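Local coordinates for 5,10-methylenetetrahydrofolate dehydrogenase (PDB 5ZF1), which probably oxidises 5,10-methylenetetrahydrofolate with NADP+ as the hydride acceptor, supplying one-carbon units in folate metabolism, at residues B[15-19]-B[56-60]; B[33-39]-B[62-68]; B[73-79]-B[103-109]; B[118-122]-B[137-141]. All coordinates share one frame; numbering follows the deposited sequence. Where two conformers were deposited one is given.

Contact 1: B[15-19]-B[56-60]; sequences KKELK and AAKFV
Ala-56 opens the contact by setting its CB 4.0 Å from Lys-15 CD, on the aliphatic part of the lysine chain. One turn later Phe-59 reaches across. Its CG is anti to the backbone N (chi1 -176°), and this carries the ring to the helix of Lys-15. The ring presents an edge there: CE1 lies 3.9 Å from Lys-15 O, which sits near the ring plane, and CD1 touches Lys-15 CB. Lys-19 NZ stands over one face, 5.4 Å from the centroid of the Phe-59 ring, so any cation-pi attraction is weak. The amine donates to a water, which in turn donates to Phe-59 O. Replacing Phe-59 by an alanine is likely to open a gap beside Lys-15 and to remove the aromatic face near the Lys-19 amine. Val-60 comes closest, with CG1 3.3 Å from Lys-15 O. The same methyl also packs on Leu-18 CB. Val-60 O receives a CA-H...O contact from Lys-19 CA, and another water donates to both Lys-19 O and Val-60 O. The axes of the two short segments pass 9.3 Å apart at 50°. Helices 7-26 and 44-60 meet here within the catalytic domain, and helix 277-298 packs against both, touching Lys-15, Leu-18 and Ala-56.

Contact 2: B[33-39]-B[62-68]; sequences PTIRCII and IDALTIN
Pro-33 O accepts from Asp-63 N at 2.9 Å, the first of six backbone hydrogen bonds that zip the two parallel strands together. Asp-63 O takes Ile-35 N, Leu-65 O takes Cys-37 N, and Ile-67 O takes Ile-39 N. In return Ile-35 O receives Leu-65 N, and Cys-37 O receives Ile-67 N at 2.8 Å. Ile-35, Cys-37, Leu-65 and Ile-67 therefore spend both N and O on this pairing. Arg-36 and Ile-38 turn theirs the other way, to strand 93-96 and Gln-97 just after it. Ile-35 O has a second donor, Arg-36 NH1 at 3.1 Å. Leu-65 N approaches it almost head-on, while NH1 stands above the carbonyl plane, 64° out of it. The arginine gets there by bending at chi2 (-71°), which folds its chain back over Leu-65, with NH1 3.6 Å from Leu-65 CB. With an alanine in place of Arg-36, Ile-35 O would probably lose its second donor and Leu-65 the chain that packs along it. Thr-34 OG1 is bonded to Asp-92 N and Ser-90 O. On the opposite face, Ile-35 CG2 presses on Ala-64 CB at 3.5 Å, and Ile-39 CG1 meets Thr-66 CG2. That face looks to helices 44-60 and 277-298, while Ile-38 packs on helix 75-87. Strand 34-40, helix 44-60 and strand 63-69 form a beta-alpha-beta crossover, and the contact is the parallel strand pairing of that unit in the folate-dehydrogenase catalytic domain.

Contact 3: B[73-79]-B[103-109]; sequences ITEEQLL and TINERRV
The carboxylate of Glu-75 and the guanidinium of Arg-108 meet with their planes 60° apart. Glu-75 OE2 lies at the edge of the guanidinium, in its plane, and receives NH1 of Arg-108 at 3.0 Å through its syn lone pair. The salt bridge is made by this one N-H, and the bond is nearly straight at 170°. The other oxygen, OE1, is met from above the carboxylate plane by the backbone N of Asn-105 at 2.8 Å. Each carboxylate oxygen so has a donor of its own, which should limit rotation of the group. Glu-75 reaches this place with CG anti to the backbone N (chi1 -175°) and an extended chain beyond. On the way its CG slides past Ile-104 CG2 at 3.7 Å. The contact brings together the starts of two helices, 75-87 and 106-112. Thr-74 and Gln-77 form a capping box at the first: Gln-77 N bonds to Thr-74 OG1, and Thr-74 N to Gln-77 OE1. Asn-105 is the N-cap of the second, its OD1 accepting from Arg-108 N at 2.7 Å. So Asn-105 caps its own helix while its backbone N is held by Glu-75 of the other. Below the polar groups is an apolar layer. Leu-78 CD2 touches Ile-104 CD1 at 3.9 Å and Val-109 CG2 at 4.0 Å, crossing both side chains at about a right angle. Leu-79 CD2 rests near Val-109 CA. Arg-107 pairs with Asp-111 and packs on Leu-134 of the second subunit.

Contact 4: B[118-122]-B[137-141]; sequences DIDGF and IVPAT
Ile-137 is pressed against the turn at Asp-118. Its CG2 is anti to the backbone N, which places that methyl 3.2 Å from Asp-118 O and also close to Ile-119 O. CD1 of the same side chain, at the end of an extended CG1 branch, rests on Asp-118 O as well. Residues 118 to 121 make a type I beta turn, closed by Gly-121 N bonding to Asp-118 O. Gly-121 has a positive phi of 68°, which favours glycine, and a side chain there would run into Ile-137 O. Its CA instead gives a CA-H...O contact to Ile-137 O. The turn belongs to the loop between helices 106-112 and 124-131, and it abuts Pro-139, the N-cap residue of helix 140-151. Pro-139 CA lies 3.3 Å from Asp-120 O, a second CA-H...O contact. With CG anti to its carbonyl carbon (chi1 -68°), the Phe-122 ring lies back over the turn. Asp-120 O lies over one face of that ring, toward the rim, and Phe-122 CE1 meets Pro-139 CB at 3.9 Å. Two waters bridge the segments. One accepts from Ala-140 N at 2.9 Å and donates to Asp-120 O and Asp-120 OD1, so it joins the turn to the first residue of the helix. The other donates to Gly-121 O and Ile-137 O. Asp-118 OD2 bonds to His-123 N and Asn-126 ND2, and Asn-288 ND2 of helix 277-298 reaches both Ile-119 O and Val-138 O.

From the N terminus, helix 7-26 opens contact 1, and strand 34-40 opens contact 2 before helix 44-60 closes the first. Strand 63-69 then closes the second, so contacts 1 and 2 cross. They touch where Ala-57 O probably accepts from Ile-62 N. Contact 3 follows in series and closes the loop between helices 75-87 and 106-112. Leu-78 CD1 packs on Ile-38 CG2, tying contact 3 to contact 2. Contact 4 comes last and closes the shortest loop, around helix 124-131. It brings the catalytic-domain sequence up to helix 140-151 of the NAD(P)-binding domain. Arg-107 NH2 probably bonds to Phe-122 O, linking contacts 3 and 4.

Contact 1: B[15-19]-B[56-60]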
# COMPACT_ATOMS: atom_id res chain seq x y z
N LYS B 15 -14.36 21.90 -10.54
CA LYS B 15 -15.40 21.53 -11.49
C LYS B 15 -15.44 22.49 -12.68
O LYS B 15 -15.70 22.07 -13.81
CB LYS B 15 -16.75 21.47 -10.80
CG LYS B 15 -16.97 20.17 -10.02
CD LYS B 15 -18.33 20.12 -9.33
CE LYS B 15 -18.39 21.10 -8.16
NZ LYS B 15 -19.59 20.84 -7.32
N LYS B 16 -15.13 23.77 -12.44
CA LYS B 16 -15.06 24.72 -13.55
C LYS B 16 -13.90 24.40 -14.48
O LYS B 16 -14.05 24.46 -15.71
CB LYS B 16 -14.95 26.15 -13.02
CG LYS B 16 -16.18 26.63 -12.29
CD LYS B 16 -16.05 28.11 -11.93
CE LYS B 16 -17.21 28.58 -11.06
NZ LYS B 16 -17.09 30.04 -10.75
N GLU B 17 -12.73 24.06 -13.91
CA GLU B 17 -11.60 23.67 -14.74
C GLU B 17 -11.91 22.41 -15.53
O GLU B 17 -11.62 22.33 -16.72
CB GLU B 17 -10.35 23.46 -13.88
CG GLU B 17 -9.82 24.71 -13.23
CD GLU B 17 -8.76 24.42 -12.19
OE1 GLU B 17 -8.28 23.26 -12.12
OE2 GLU B 17 -8.41 25.35 -11.43
N LEU B 18 -12.50 21.41 -14.86
CA LEU B 18 -12.83 20.16 -15.54
C LEU B 18 -13.78 20.41 -16.70
O LEU B 18 -13.64 19.80 -17.77
CB LEU B 18 -13.44 19.19 -14.54
CG LEU B 18 -12.45 18.38 -13.73
CD1 LEU B 18 -13.17 17.74 -12.56
CD2 LEU B 18 -11.80 17.33 -14.61
N LYS B 19 -14.78 21.27 -16.50
CA LYS B 19 -15.70 21.59 -17.59
C LYS B 19 -14.95 22.03 -18.84
O LYS B 19 -15.21 21.55 -19.94
CB LYS B 19 -16.67 22.69 -17.15
CG LYS B 19 -17.72 23.06 -18.20
CD LYS B 19 -18.80 23.93 -17.60
CE LYS B 19 -19.80 24.38 -18.66
NZ LYS B 19 -21.21 24.37 -18.17
N ALA B 56 -23.01 16.84 -10.41
CA ALA B 56 -21.69 17.32 -10.80
C ALA B 56 -21.32 16.85 -12.20
O ALA B 56 -20.63 17.57 -12.94
CB ALA B 56 -20.64 16.87 -9.78
N ALA B 57 -21.75 15.65 -12.59
CA ALA B 57 -21.50 15.19 -13.95
C ALA B 57 -22.14 16.13 -14.96
O ALA B 57 -21.49 16.56 -15.92
CB ALA B 57 -22.03 13.77 -14.14
N LYS B 58 -23.41 16.47 -14.75
CA LYS B 58 -24.08 17.42 -15.63
C LYS B 58 -23.30 18.73 -15.72
O LYS B 58 -23.10 19.28 -16.81
CB LYS B 58 -25.50 17.68 -15.14
CG LYS B 58 -26.56 16.84 -15.81
CD LYS B 58 -27.94 17.47 -15.67
CE LYS B 58 -28.04 18.77 -16.44
NZ LYS B 58 -29.40 18.98 -17.00
N PHE B 59 -22.81 19.22 -14.58
CA PHE B 59 -22.11 20.49 -14.56
C PHE B 59 -20.86 20.47 -15.43
O PHE B 59 -20.61 21.41 -16.18
CB PHE B 59 -21.75 20.88 -13.12
CG PHE B 59 -21.10 22.23 -13.00
CD1 PHE B 59 -19.73 22.38 -13.15
CD2 PHE B 59 -21.87 23.36 -12.74
CE1 PHE B 59 -19.14 23.62 -13.04
CE2 PHE B 59 -21.28 24.60 -12.62
CZ PHE B 59 -19.91 24.73 -12.78
N VAL B 60 -20.07 19.39 -15.36
CA VAL B 60 -18.79 19.36 -16.07
C VAL B 60 -18.88 18.79 -17.47
O VAL B 60 -17.89 18.85 -18.22
CB VAL B 60 -17.72 18.57 -15.27
CG1 VAL B 60 -17.48 19.24 -13.93
CG2 VAL B 60 -18.15 17.11 -15.09
O HOH W 1 -17.38 20.04 -20.55
O HOH W 2 -22.60 22.35 -18.52

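Contact 2: B[33-39]-B[62-68]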
# COMPACT_ATOMS: atom_id res chain seq x y z
N PRO B 33 -17.10 11.82 -21.59
CA PRO B 33 -16.99 10.70 -20.65
C PRO B 33 -18.35 10.29 -20.12
O PRO B 33 -19.21 11.14 -19.85
CB PRO B 33 -16.10 11.25 -19.53
CG PRO B 33 -15.39 12.40 -20.10
CD PRO B 33 -16.33 13.00 -21.14
N THR B 34 -18.54 8.99 -19.92
CA THR B 34 -19.79 8.43 -19.43
C THR B 34 -19.54 7.64 -18.15
O THR B 34 -18.55 6.91 -18.05
CB THR B 34 -20.43 7.51 -20.47
OG1 THR B 34 -19.53 6.44 -20.76
CG2 THR B 34 -20.73 8.30 -21.75
N ILE B 35 -20.46 7.77 -17.19
CA ILE B 35 -20.41 7.05 -15.93
C ILE B 35 -21.76 6.39 -15.66
O ILE B 35 -22.82 6.97 -15.94
CB ILE B 35 -19.99 7.97 -14.76
CG1 ILE B 35 -19.93 7.17 -13.45
CG2 ILE B 35 -20.91 9.15 -14.60
CD1 ILE B 35 -19.43 7.97 -12.28
N ARG B 36 -21.71 5.17 -15.14
CA ARG B 36 -22.89 4.45 -14.69
C ARG B 36 -22.74 4.19 -13.20
O ARG B 36 -21.73 3.63 -12.77
CB ARG B 36 -23.06 3.13 -15.45
CG ARG B 36 -23.11 3.31 -16.96
CD ARG B 36 -24.42 3.96 -17.40
NE ARG B 36 -24.46 4.16 -18.85
CZ ARG B 36 -24.23 5.32 -19.46
NH1 ARG B 36 -23.96 6.41 -18.76
NH2 ARG B 36 -24.29 5.38 -20.79
N CYS B 37 -23.72 4.62 -12.42
CA CYS B 37 -23.72 4.44 -10.98
C CYS B 37 -24.78 3.41 -10.60
O CYS B 37 -25.98 3.65 -10.83
CB CYS B 37 -23.97 5.76 -10.25
SG CYS B 37 -22.79 7.08 -10.63
N ILE B 38 -24.36 2.29 -10.02
CA ILE B 38 -25.28 1.24 -9.61
C ILE B 38 -25.69 1.49 -8.17
O ILE B 38 -24.83 1.68 -7.29
CB ILE B 38 -24.64 -0.15 -9.77
CG1 ILE B 38 -24.38 -0.45 -11.24
CG2 ILE B 38 -25.54 -1.22 -9.16
CD1 ILE B 38 -23.64 -1.75 -11.48
N ILE B 39 -26.99 1.52 -7.94
CA ILE B 39 -27.61 1.77 -6.64
C ILE B 39 -28.40 0.53 -6.27
O ILE B 39 -29.32 0.14 -6.99
CB ILE B 39 -28.55 2.99 -6.67
CG1 ILE B 39 -27.80 4.29 -6.45
CG2 ILE B 39 -29.59 2.89 -5.58
CD1 ILE B 39 -27.37 4.46 -5.01
N ILE B 62 -20.03 15.49 -18.19
CA ILE B 62 -19.99 14.03 -18.15
C ILE B 62 -21.43 13.52 -18.20
O ILE B 62 -22.33 14.11 -17.60
CB ILE B 62 -19.25 13.58 -16.87
CG1 ILE B 62 -17.76 13.88 -17.02
CG2 ILE B 62 -19.52 12.08 -16.55
CD1 ILE B 62 -16.96 13.64 -15.75
N ASP B 63 -21.65 12.45 -18.96
CA ASP B 63 -22.99 11.87 -19.10
C ASP B 63 -23.13 10.74 -18.09
O ASP B 63 -22.51 9.69 -18.25
CB ASP B 63 -23.23 11.37 -20.51
CG ASP B 63 -23.03 12.46 -21.54
OD1 ASP B 63 -23.14 13.64 -21.17
OD2 ASP B 63 -22.76 12.11 -22.70
N ALA B 64 -23.97 10.95 -17.09
CA ALA B 64 -24.18 10.01 -16.00
C ALA B 64 -25.55 9.36 -16.11
O ALA B 64 -26.53 10.01 -16.50
CB ALA B 64 -24.05 10.71 -14.65
N LEU B 65 -25.62 8.08 -15.78
CA LEU B 65 -26.87 7.34 -15.73
C LEU B 65 -26.86 6.47 -14.49
O LEU B 65 -25.86 5.81 -14.20
CB LEU B 65 -27.04 6.47 -16.98
CG LEU B 65 -28.34 5.69 -17.14
CD1 LEU B 65 -29.07 6.14 -18.40
CD2 LEU B 65 -28.06 4.19 -17.18
N THR B 66 -27.96 6.49 -13.74
CA THR B 66 -28.08 5.72 -12.51
C THR B 66 -28.85 4.44 -12.79
O THR B 66 -29.93 4.49 -13.40
CB THR B 66 -28.78 6.53 -11.41
OG1 THR B 66 -28.06 7.75 -11.19
CG2 THR B 66 -28.84 5.73 -10.12
N ILE B 67 -28.31 3.31 -12.36
CA ILE B 67 -28.96 2.02 -12.51
C ILE B 67 -29.41 1.58 -11.12
O ILE B 67 -28.58 1.29 -10.25
CB ILE B 67 -28.03 0.98 -13.14
CG1 ILE B 67 -27.69 1.37 -14.58
CG2 ILE B 67 -28.70 -0.39 -13.11
CD1 ILE B 67 -26.21 1.36 -14.86
N ASN B 68 -30.72 1.56 -10.91
CA ASN B 68 -31.28 1.21 -9.61
C ASN B 68 -31.56 -0.28 -9.56
O ASN B 68 -32.12 -0.85 -10.50
CB ASN B 68 -32.56 2.01 -9.35
CG ASN B 68 -32.31 3.50 -9.24
OD1 ASN B 68 -32.08 4.03 -8.16
ND2 ASN B 68 -32.34 4.19 -10.38

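Contact 3: B[73-79]-B[103-109]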
# COMPACT_ATOMS: atom_id res chain seq x y z
N ILE B 73 -31.34 -8.08 -4.65
CA ILE B 73 -30.56 -8.58 -5.78
C ILE B 73 -29.50 -9.55 -5.28
O ILE B 73 -28.91 -9.35 -4.20
CB ILE B 73 -29.94 -7.41 -6.57
CG1 ILE B 73 -29.15 -7.93 -7.77
CG2 ILE B 73 -29.02 -6.59 -5.68
CD1 ILE B 73 -28.58 -6.83 -8.66
N THR B 74 -29.27 -10.61 -6.03
CA THR B 74 -28.23 -11.55 -5.63
C THR B 74 -26.86 -11.08 -6.11
O THR B 74 -26.74 -10.31 -7.07
CB THR B 74 -28.50 -12.96 -6.18
OG1 THR B 74 -28.15 -13.01 -7.57
CG2 THR B 74 -29.96 -13.35 -6.00
N GLU B 75 -25.83 -11.56 -5.42
CA GLU B 75 -24.46 -11.26 -5.82
C GLU B 75 -24.21 -11.67 -7.27
O GLU B 75 -23.57 -10.93 -8.02
CB GLU B 75 -23.49 -11.97 -4.87
CG GLU B 75 -22.03 -11.66 -5.11
CD GLU B 75 -21.15 -12.24 -4.02
OE1 GLU B 75 -21.39 -11.95 -2.83
OE2 GLU B 75 -20.23 -13.01 -4.37
N GLU B 76 -24.73 -12.82 -7.68
CA GLU B 76 -24.57 -13.25 -9.07
C GLU B 76 -25.24 -12.28 -10.04
O GLU B 76 -24.74 -12.07 -11.15
CB GLU B 76 -25.13 -14.66 -9.26
CG GLU B 76 -24.41 -15.76 -8.46
CD GLU B 76 -24.70 -15.70 -6.96
OE1 GLU B 76 -25.54 -14.89 -6.53
OE2 GLU B 76 -24.07 -16.48 -6.21
N GLN B 77 -26.36 -11.68 -9.64
CA GLN B 77 -27.02 -10.71 -10.51
C GLN B 77 -26.24 -9.40 -10.57
O GLN B 77 -26.15 -8.79 -11.64
CB GLN B 77 -28.45 -10.45 -10.03
CG GLN B 77 -29.42 -11.59 -10.22
CD GLN B 77 -30.70 -11.36 -9.47
OE1 GLN B 77 -30.70 -10.82 -8.36
NE2 GLN B 77 -31.82 -11.77 -10.06
N LEU B 78 -25.70 -8.95 -9.44
CA LEU B 78 -24.93 -7.72 -9.45
C LEU B 78 -23.66 -7.87 -10.29
O LEU B 78 -23.35 -7.00 -11.12
CB LEU B 78 -24.58 -7.30 -8.02
CG LEU B 78 -23.81 -5.99 -7.88
CD1 LEU B 78 -24.46 -4.87 -8.68
CD2 LEU B 78 -23.67 -5.60 -6.42
N LEU B 79 -22.94 -8.97 -10.09
CA LEU B 79 -21.73 -9.19 -10.88
C LEU B 79 -22.05 -9.35 -12.36
O LEU B 79 -21.24 -8.96 -13.21
CB LEU B 79 -20.97 -10.41 -10.36
CG LEU B 79 -20.50 -10.37 -8.90
CD1 LEU B 79 -19.74 -11.64 -8.56
CD2 LEU B 79 -19.66 -9.15 -8.61
N THR B 103 -25.58 -9.60 2.18
CA THR B 103 -25.58 -10.78 1.32
C THR B 103 -24.36 -10.78 0.39
O THR B 103 -23.76 -11.83 0.14
CB THR B 103 -26.88 -10.84 0.51
OG1 THR B 103 -27.93 -11.37 1.32
CG2 THR B 103 -26.72 -11.69 -0.75
N ILE B 104 -23.97 -9.60 -0.09
CA ILE B 104 -23.01 -9.48 -1.19
C ILE B 104 -21.63 -9.19 -0.62
O ILE B 104 -21.47 -8.31 0.24
CB ILE B 104 -23.45 -8.39 -2.17
CG1 ILE B 104 -24.95 -8.51 -2.46
CG2 ILE B 104 -22.63 -8.46 -3.44
CD1 ILE B 104 -25.41 -7.82 -3.72
N ASN B 105 -20.63 -9.93 -1.09
CA ASN B 105 -19.25 -9.68 -0.70
C ASN B 105 -18.75 -8.43 -1.41
O ASN B 105 -18.63 -8.42 -2.64
CB ASN B 105 -18.37 -10.88 -1.05
CG ASN B 105 -16.89 -10.53 -1.03
OD1 ASN B 105 -16.15 -10.90 -1.94
ND2 ASN B 105 -16.46 -9.81 -0.00
N GLU B 106 -18.44 -7.39 -0.63
CA GLU B 106 -17.99 -6.13 -1.21
C GLU B 106 -16.68 -6.30 -1.96
O GLU B 106 -16.44 -5.64 -2.98
CB GLU B 106 -17.83 -5.07 -0.12
CG GLU B 106 -17.76 -3.65 -0.64
CD GLU B 106 -17.53 -2.64 0.47
OE1 GLU B 106 -16.35 -2.32 0.74
OE2 GLU B 106 -18.52 -2.17 1.07
N ARG B 107 -15.80 -7.17 -1.46
CA ARG B 107 -14.52 -7.41 -2.11
C ARG B 107 -14.70 -7.96 -3.52
O ARG B 107 -14.02 -7.51 -4.46
CB ARG B 107 -13.69 -8.38 -1.26
CG ARG B 107 -12.24 -8.50 -1.64
CD ARG B 107 -11.50 -7.21 -1.35
NE ARG B 107 -11.22 -6.50 -2.59
CZ ARG B 107 -10.90 -5.22 -2.66
NH1 ARG B 107 -10.80 -4.50 -1.55
NH2 ARG B 107 -10.67 -4.67 -3.84
N ARG B 108 -15.61 -8.92 -3.70
CA ARG B 108 -15.86 -9.46 -5.03
C ARG B 108 -16.41 -8.40 -5.96
O ARG B 108 -16.07 -8.36 -7.15
CB ARG B 108 -16.82 -10.65 -4.94
CG ARG B 108 -16.13 -12.00 -5.01
CD ARG B 108 -17.11 -13.14 -4.74
NE ARG B 108 -16.47 -14.24 -4.03
CZ ARG B 108 -17.10 -15.11 -3.26
NH1 ARG B 108 -18.42 -15.02 -3.09
NH2 ARG B 108 -16.43 -16.08 -2.65
N VAL B 109 -17.26 -7.52 -5.43
CA VAL B 109 -17.84 -6.45 -6.24
C VAL B 109 -16.74 -5.51 -6.73
O VAL B 109 -16.66 -5.18 -7.92
CB VAL B 109 -18.90 -5.70 -5.43
CG1 VAL B 109 -19.45 -4.52 -6.22
CG2 VAL B 109 -20.02 -6.65 -5.02

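Contact 4: B[118-122]-B[137-141]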
# COMPACT_ATOMS: atom_id res chain seq x y z
N ASP B 118 -12.72 1.59 -13.30
CA ASP B 118 -12.98 1.55 -11.86
C ASP B 118 -12.78 2.95 -11.27
O ASP B 118 -11.73 3.28 -10.72
CB ASP B 118 -12.07 0.51 -11.22
CG ASP B 118 -12.10 0.54 -9.70
OD1 ASP B 118 -13.18 0.79 -9.12
OD2 ASP B 118 -11.02 0.27 -9.11
N ILE B 119 -13.83 3.77 -11.36
CA ILE B 119 -13.71 5.18 -11.01
C ILE B 119 -13.41 5.37 -9.52
O ILE B 119 -12.76 6.34 -9.14
CB ILE B 119 -15.00 5.92 -11.43
CG1 ILE B 119 -15.23 5.72 -12.91
CG2 ILE B 119 -14.95 7.39 -11.04
CD1 ILE B 119 -14.04 6.07 -13.75
N ASP B 120 -13.88 4.45 -8.66
CA ASP B 120 -13.59 4.54 -7.24
C ASP B 120 -12.18 4.11 -6.90
O ASP B 120 -11.72 4.37 -5.78
CB ASP B 120 -14.56 3.66 -6.43
CG ASP B 120 -15.73 4.43 -5.86
OD1 ASP B 120 -15.55 5.58 -5.40
OD2 ASP B 120 -16.85 3.87 -5.87
N GLY B 121 -11.49 3.43 -7.82
CA GLY B 121 -10.13 3.01 -7.58
C GLY B 121 -9.99 1.94 -6.52
O GLY B 121 -8.92 1.80 -5.93
N PHE B 122 -11.03 1.15 -6.30
CA PHE B 122 -10.97 0.15 -5.24
C PHE B 122 -10.54 -1.23 -5.72
O PHE B 122 -10.27 -2.10 -4.89
CB PHE B 122 -12.33 0.03 -4.54
CG PHE B 122 -12.71 1.25 -3.73
CD1 PHE B 122 -11.74 2.05 -3.12
CD2 PHE B 122 -14.04 1.60 -3.60
CE1 PHE B 122 -12.11 3.17 -2.39
CE2 PHE B 122 -14.41 2.72 -2.87
CZ PHE B 122 -13.46 3.50 -2.27
N ILE B 137 -5.81 4.74 -11.09
CA ILE B 137 -7.02 5.44 -10.64
C ILE B 137 -6.99 5.43 -9.12
O ILE B 137 -6.99 4.37 -8.49
CB ILE B 137 -8.29 4.77 -11.17
CG1 ILE B 137 -8.26 4.76 -12.70
CG2 ILE B 137 -9.52 5.53 -10.62
CD1 ILE B 137 -9.54 4.24 -13.35
N VAL B 138 -6.96 6.62 -8.53
CA VAL B 138 -6.78 6.78 -7.09
C VAL B 138 -8.13 6.99 -6.42
O VAL B 138 -9.00 7.67 -6.98
CB VAL B 138 -5.83 7.95 -6.80
CG1 VAL B 138 -5.67 8.17 -5.33
CG2 VAL B 138 -4.49 7.73 -7.49
N PRO B 139 -8.37 6.42 -5.23
CA PRO B 139 -9.66 6.62 -4.56
C PRO B 139 -9.94 8.10 -4.34
O PRO B 139 -9.05 8.89 -4.06
CB PRO B 139 -9.49 5.87 -3.23
CG PRO B 139 -8.49 4.80 -3.57
CD PRO B 139 -7.53 5.43 -4.53
N ALA B 140 -11.22 8.48 -4.51
CA ALA B 140 -11.56 9.88 -4.71
C ALA B 140 -11.41 10.72 -3.44
O ALA B 140 -10.94 11.87 -3.50
CB ALA B 140 -13.00 9.99 -5.24
N THR B 141 -11.81 10.19 -2.28
CA THR B 141 -11.66 10.96 -1.05
C THR B 141 -10.19 11.19 -0.72
O THR B 141 -9.80 12.29 -0.32
CB THR B 141 -12.38 10.25 0.10
OG1 THR B 141 -13.78 10.16 -0.18
CG2 THR B 141 -12.22 11.04 1.40
O HOH W 3 -13.13 6.26 -4.48
O HOH W 4 -6.27 2.87 -6.28